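Local atomic coordinates of esterase Rv0045c (Mycobacterium tuberculosis, PDB entry 6WYN), a protein that hydrolyses carboxylic esters, preferring short, straight-chain alkyl esters, and is probably involved in ester and lipid metabolism. Residues A[149-155]-A[172-178]. Sequence-based numbering, arbitrary orientation.
Sequences EFVVGMS and VGELVLV
The Phe150 ring meets Glu174 obliquely, its CD2 lying 3.7 Å from Glu174 CB, while CB of the poorly ordered Glu149 sits over one ring face, offset toward the rim. Ring and Glu174 carboxylate planes are 34° apart. With CG of Glu174 anti to the backbone N (chi1 -176°) and the chain bent at chi2, CB and CG meet the ring at CD2 while the carboxylate turns away to a salt bridge with Arg300. On the face of the sheet that bears Phe150 and Glu174, Val152 and Val176 lie side by side and point the same way, CG2 of Val152 4.0 Å from CB of Val176; Met154 crosses Val178 at about a right angle, its CG 3.9 Å from Val178 CG1. Strands 150-154 and 174-178 are parallel neighbours in the central sheet of the alpha/beta hydrolase fold, joined through helix 156-167 as a beta-alpha-beta crossover. That helix packs on Val151 and Leu175 of the opposite sheet face and on Val172 just before the strand; Val151 CG2 touches both Val172 methyls. Ahead of the parallel ladder, Glu149 O accepts Gly173 N at 2.6 Å and, weakly, Glu174 N. Nearly straight bonds follow from Val151 N to Glu174 O onward, the last joining Ser155 N to Val178 O at 3.1 Å. It ties strand 174-178 to the nucleophile elbow, whose Ser155, the probable nucleophile, bonds through OG to His310 NE2.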
ATOM      1  N   GLU A 149      -6.559   4.070  15.663  1.00 40.44           N
ATOM      2  CA  GLU A 149      -7.947   3.751  15.228  1.00 50.93           C
ATOM      3  C   GLU A 149      -8.017   3.510  13.703  1.00 45.70           C
ATOM      4  O   GLU A 149      -8.624   2.480  13.348  1.00 48.54           O
ATOM      5  CB  GLU A 149      -8.898   4.873  15.641  1.00 61.70           C
ATOM      6  CG  GLU A 149      -9.221   4.865  17.129  1.00 70.85           C
ATOM      7  CD  GLU A 149      -9.461   6.230  17.761  1.00 83.87           C
ATOM      8  OE1 GLU A 149      -9.037   7.263  17.166  1.00 85.92           O
ATOM      9  OE2 GLU A 149     -10.055   6.262  18.865  1.00 91.09           O
ATOM     10  N   PHE A 150      -7.390   4.362  12.859  1.00 30.49           N
ATOM     11  CA  PHE A 150      -7.598   4.435  11.383  1.00 26.92           C
ATOM     12  C   PHE A 150      -6.579   3.581  10.622  1.00 19.76           C
ATOM     13  O   PHE A 150      -5.372   3.701  10.834  1.00 16.06           O
ATOM     14  CB  PHE A 150      -7.532   5.894  10.893  1.00 31.41           C
ATOM     15  CG  PHE A 150      -8.266   6.845  11.802  1.00 35.61           C
ATOM     16  CD1 PHE A 150      -7.671   7.323  12.967  1.00 40.32           C
ATOM     17  CD2 PHE A 150      -9.602   7.148  11.580  1.00 39.28           C
ATOM     18  CE1 PHE A 150      -8.363   8.143  13.849  1.00 40.45           C
ATOM     19  CE2 PHE A 150     -10.299   7.976  12.458  1.00 37.59           C
ATOM     20  CZ  PHE A 150      -9.680   8.476  13.586  1.00 39.51           C
ATOM     21  N   VAL A 151      -7.061   2.778   9.679  1.00 15.86           N
ATOM     22  CA  VAL A 151      -6.216   2.018   8.735  1.00 14.59           C
ATOM     23  C   VAL A 151      -6.579   2.415   7.317  1.00 15.40           C
ATOM     24  O   VAL A 151      -7.741   2.302   6.941  1.00 17.16           O
ATOM     25  CB  VAL A 151      -6.337   0.509   8.952  1.00 14.40           C
ATOM     26  CG1 VAL A 151      -5.392  -0.275   8.069  1.00 14.64           C
ATOM     27  CG2 VAL A 151      -6.102   0.202  10.419  1.00 15.78           C
ATOM     28  N   VAL A 152      -5.574   2.843   6.581  1.00 12.82           N
ATOM     29  CA  VAL A 152      -5.657   3.161   5.150  1.00 12.09           C
ATOM     30  C   VAL A 152      -4.905   2.075   4.420  1.00 11.94           C
ATOM     31  O   VAL A 152      -3.711   1.935   4.700  1.00 11.32           O
ATOM     32  CB  VAL A 152      -5.042   4.525   4.876  1.00 11.66           C
ATOM     33  CG1 VAL A 152      -5.113   4.880   3.404  1.00 12.15           C
ATOM     34  CG2 VAL A 152      -5.670   5.577   5.765  1.00 12.11           C
ATOM     35  N   GLY A 153      -5.571   1.410   3.480  1.00 11.25           N
ATOM     36  CA  GLY A 153      -4.960   0.348   2.689  1.00 10.51           C
ATOM     37  C   GLY A 153      -5.249   0.521   1.230  1.00 10.90           C
ATOM     38  O   GLY A 153      -6.455   0.644   0.857  1.00 10.29           O
ATOM     39  N   MET A 154      -4.228   0.405   0.404  1.00 11.84           N
ATOM     40  CA  MET A 154      -4.426   0.443  -1.066  1.00 13.80           C
ATOM     41  C   MET A 154      -4.362  -0.982  -1.655  1.00 15.30           C
ATOM     42  O   MET A 154      -3.420  -1.755  -1.343  1.00 11.98           O
ATOM     43  CB  MET A 154      -3.364   1.331  -1.710  1.00 14.28           C
ATOM     44  CG  MET A 154      -3.565   1.494  -3.181  1.00 16.08           C
ATOM     45  SD  MET A 154      -2.250   0.605  -4.012  1.00 18.45           S
ATOM     46  CE  MET A 154      -2.672   0.836  -5.738  1.00 19.85           C
ATOM     47  N   SER A 155      -5.291  -1.321  -2.544  1.00 15.44           N
ATOM     48  CA  SER A 155      -5.297  -2.638  -3.270  1.00 17.05           C
ATOM     49  C   SER A 155      -5.039  -3.841  -2.303  1.00 15.18           C
ATOM     50  O   SER A 155      -5.841  -4.055  -1.410  1.00 16.28           O
ATOM     51  CB  SER A 155      -4.383  -2.599  -4.457  1.00 17.52           C
ATOM     52  OG  SER A 155      -4.832  -3.551  -5.431  1.00 21.63           O
ATOM     53  N   VAL A 172      -8.870  -1.601  15.040  1.00 44.19           N
ATOM     54  CA  VAL A 172      -9.319  -0.853  13.820  1.00 36.76           C
ATOM     55  C   VAL A 172     -10.645  -0.154  14.114  1.00 35.72           C
ATOM     56  O   VAL A 172     -11.668  -0.862  14.185  1.00 41.03           O
ATOM     57  CB  VAL A 172      -9.521  -1.803  12.623  1.00 34.67           C
ATOM     58  CG1 VAL A 172      -9.932  -1.055  11.360  1.00 33.11           C
ATOM     59  CG2 VAL A 172      -8.310  -2.683  12.358  1.00 36.42           C
ATOM     60  N   GLY A 173     -10.634   1.163  14.264  1.00 30.58           N
ATOM     61  CA  GLY A 173     -11.872   1.943  14.441  1.00 30.86           C
ATOM     62  C   GLY A 173     -12.519   2.240  13.097  1.00 27.74           C
ATOM     63  O   GLY A 173     -13.765   2.285  13.043  1.00 29.83           O
ATOM     64  N   GLU A 174     -11.711   2.411  12.035  1.00 25.79           N
ATOM     65  CA  GLU A 174     -12.158   3.024  10.760  1.00 24.76           C
ATOM     66  C   GLU A 174     -11.244   2.552   9.620  1.00 20.68           C
ATOM     67  O   GLU A 174     -10.026   2.498   9.851  1.00 18.95           O
ATOM     68  CB  GLU A 174     -12.123   4.515  11.073  1.00 29.52           C
ATOM     69  CG  GLU A 174     -12.614   5.395   9.993  1.00 36.00           C
ATOM     70  CD  GLU A 174     -14.058   5.833  10.145  1.00 36.86           C
ATOM     71  OE1 GLU A 174     -14.571   5.933  11.298  1.00 39.85           O
ATOM     72  OE2 GLU A 174     -14.645   6.093   9.096  1.00 35.17           O
ATOM     73  N   LEU A 175     -11.812   2.141   8.485  1.00 17.57           N
ATOM     74  CA  LEU A 175     -11.053   1.685   7.296  1.00 17.77           C
ATOM     75  C   LEU A 175     -11.193   2.715   6.177  1.00 18.85           C
ATOM     76  O   LEU A 175     -12.327   3.159   5.869  1.00 18.83           O
ATOM     77  CB  LEU A 175     -11.570   0.353   6.774  1.00 20.29           C
ATOM     78  CG  LEU A 175     -11.323  -0.856   7.663  1.00 23.52           C
ATOM     79  CD1 LEU A 175     -12.244  -2.008   7.303  1.00 24.12           C
ATOM     80  CD2 LEU A 175      -9.882  -1.296   7.559  1.00 27.46           C
ATOM     81  N   VAL A 176     -10.088   2.991   5.503  1.00 16.82           N
ATOM     82  CA  VAL A 176     -10.096   3.706   4.208  1.00 15.41           C
ATOM     83  C   VAL A 176      -9.464   2.760   3.203  1.00 14.29           C
ATOM     84  O   VAL A 176      -8.275   2.411   3.377  1.00 14.87           O
ATOM     85  CB  VAL A 176      -9.378   5.058   4.289  1.00 16.12           C
ATOM     86  CG1 VAL A 176      -9.425   5.752   2.954  1.00 15.57           C
ATOM     87  CG2 VAL A 176      -9.947   5.954   5.394  1.00 17.17           C
ATOM     88  N   LEU A 177     -10.252   2.343   2.212  1.00 13.07           N
ATOM     89  CA  LEU A 177      -9.836   1.462   1.106  1.00 13.23           C
ATOM     90  C   LEU A 177      -9.441   2.347  -0.062  1.00 12.29           C
ATOM     91  O   LEU A 177     -10.320   3.164  -0.538  1.00 12.98           O
ATOM     92  CB  LEU A 177     -10.989   0.534   0.705  1.00 14.50           C
ATOM     93  CG  LEU A 177     -11.457  -0.469   1.751  1.00 17.19           C
ATOM     94  CD1 LEU A 177     -12.553  -1.331   1.164  1.00 19.06           C
ATOM     95  CD2 LEU A 177     -10.325  -1.378   2.225  1.00 18.33           C
ATOM     96  N   VAL A 178      -8.242   2.166  -0.602  1.00 11.44           N
ATOM     97  CA  VAL A 178      -7.846   2.934  -1.812  1.00 11.98           C
ATOM     98  C   VAL A 178      -7.950   2.031  -3.029  1.00 12.09           C
ATOM     99  O   VAL A 178      -7.122   1.114  -3.191  1.00 12.00           O
ATOM    100  CB  VAL A 178      -6.486   3.607  -1.630  1.00 12.07           C
ATOM    101  CG1 VAL A 178      -6.059   4.414  -2.832  1.00 12.59           C
ATOM    102  CG2 VAL A 178      -6.518   4.489  -0.402  1.00 12.52           C
TER